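PDB 1KKO: methylaspartate ammonia-lyase from Citrobacter amalonaticus, which catalyses the reversible, magnesium-dependent anti elimination of ammonia from L-threo-3-methylaspartate to give mesaconate, one step of glutamate breakdown. Local coordinates for residues A[63-68]-A[139-144]. Sequence-based numbering, arbitrary orientation.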
# COMPACT_ATOMS: atom_id res chain seq x y z
N ALA A 63 -23.98 8.87 -4.25
CA ALA A 63 -22.64 8.72 -3.68
C ALA A 63 -22.47 7.29 -3.21
O ALA A 63 -23.43 6.61 -2.90
CB ALA A 63 -22.42 9.68 -2.54
N VAL A 64 -21.22 6.85 -3.17
CA VAL A 64 -20.91 5.52 -2.70
C VAL A 64 -19.96 5.62 -1.54
O VAL A 64 -18.80 5.97 -1.70
CB VAL A 64 -20.28 4.65 -3.80
CG1 VAL A 64 -20.04 3.25 -3.27
CG2 VAL A 64 -21.17 4.63 -5.02
N ALA A 65 -20.46 5.28 -0.35
CA ALA A 65 -19.66 5.28 0.87
C ALA A 65 -18.96 3.95 1.00
O ALA A 65 -19.53 2.92 0.66
CB ALA A 65 -20.55 5.54 2.06
N VAL A 66 -17.73 3.97 1.52
CA VAL A 66 -16.93 2.77 1.62
C VAL A 66 -16.31 2.54 2.99
O VAL A 66 -15.99 3.48 3.73
CB VAL A 66 -15.81 2.75 0.54
CG1 VAL A 66 -16.40 2.85 -0.84
CG2 VAL A 66 -14.79 3.87 0.76
N GLY A 67 -16.14 1.27 3.31
CA GLY A 67 -15.47 0.86 4.52
C GLY A 67 -15.01 -0.57 4.34
O GLY A 67 -15.57 -1.31 3.54
N ASP A 68 -14.00 -0.99 5.10
CA ASP A 68 -13.50 -2.36 5.01
C ASP A 68 -13.50 -3.08 6.34
O ASP A 68 -12.93 -2.60 7.32
CB ASP A 68 -12.06 -2.37 4.48
CG ASP A 68 -11.97 -2.26 2.98
OD1 ASP A 68 -12.95 -2.57 2.29
OD2 ASP A 68 -10.93 -1.89 2.43
N LEU A 139 -19.73 6.17 8.61
CA LEU A 139 -19.14 7.48 8.79
C LEU A 139 -18.97 8.14 7.43
O LEU A 139 -19.30 9.31 7.24
CB LEU A 139 -17.79 7.38 9.50
CG LEU A 139 -17.08 8.72 9.71
CD1 LEU A 139 -17.90 9.71 10.52
CD2 LEU A 139 -15.72 8.50 10.36
N ASP A 140 -18.45 7.38 6.47
CA ASP A 140 -18.28 7.89 5.13
C ASP A 140 -19.64 8.26 4.54
O ASP A 140 -19.74 9.26 3.80
CB ASP A 140 -17.57 6.84 4.26
CG ASP A 140 -16.88 7.41 3.05
OD1 ASP A 140 -16.29 8.52 3.14
OD2 ASP A 140 -16.86 6.74 2.00
N ALA A 141 -20.68 7.48 4.84
CA ALA A 141 -22.03 7.78 4.34
C ALA A 141 -22.56 9.11 4.88
O ALA A 141 -23.06 9.93 4.13
CB ALA A 141 -22.98 6.67 4.67
N THR A 142 -22.41 9.33 6.18
CA THR A 142 -22.85 10.59 6.78
C THR A 142 -22.11 11.75 6.15
O THR A 142 -22.70 12.80 5.84
CB THR A 142 -22.66 10.52 8.29
OG1 THR A 142 -23.49 9.48 8.82
CG2 THR A 142 -23.10 11.81 8.97
N ALA A 143 -20.81 11.57 5.92
CA ALA A 143 -20.01 12.58 5.26
C ALA A 143 -20.52 12.90 3.85
O ALA A 143 -20.82 14.05 3.51
CB ALA A 143 -18.56 12.14 5.20
N LEU A 144 -20.66 11.87 3.03
CA LEU A 144 -21.07 12.03 1.63
C LEU A 144 -22.51 12.51 1.48
O LEU A 144 -22.88 13.08 0.45
CB LEU A 144 -20.87 10.71 0.87
CG LEU A 144 -19.40 10.37 0.60
CD1 LEU A 144 -19.25 8.89 0.25
CD2 LEU A 144 -18.82 11.26 -0.50
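Asp140 reaches from helix 128-146 to the backbone of strand 64-69, where its OD2 accepts a hydrogen bond from Val66 N at 2.9 Å. The bond is nearly straight (163° at the hydrogen) and uses the anti lone pair of OD2, the one turned away from OD1; OD1 itself is engaged by Lys150 in a salt bridge. With CG anti to its own backbone N (chi1 -158°), the carboxylate lies alongside Val66, whose CG2 is 3.7 Å from OD2. Beside this polar link Ala65 CB sits 3.4 Å from Ala141 N. Alanine suits both places: a single methyl lets the backbones come this close (Ala65 CA to Ala141 CA 4.9 Å). One helical turn beyond Asp140, the branched Leu144 is long enough to lay CD1 against the strand backbone, 3.5 Å from Val64 O, while its CB meets Ala63 CB. Within the chain, strand 64-69 is an outer strand of the three-stranded antiparallel sheet in the N-terminal domain of this enolase-superfamily enzyme; segment 139-144 runs nearly antiparallel to segment 64-68 (159°). Since Ala65 and Gly67 pair with strand 47-59, the carboxylate takes up an N-H on the side away from that strand, and Lys150 probably stabilises its negative charge.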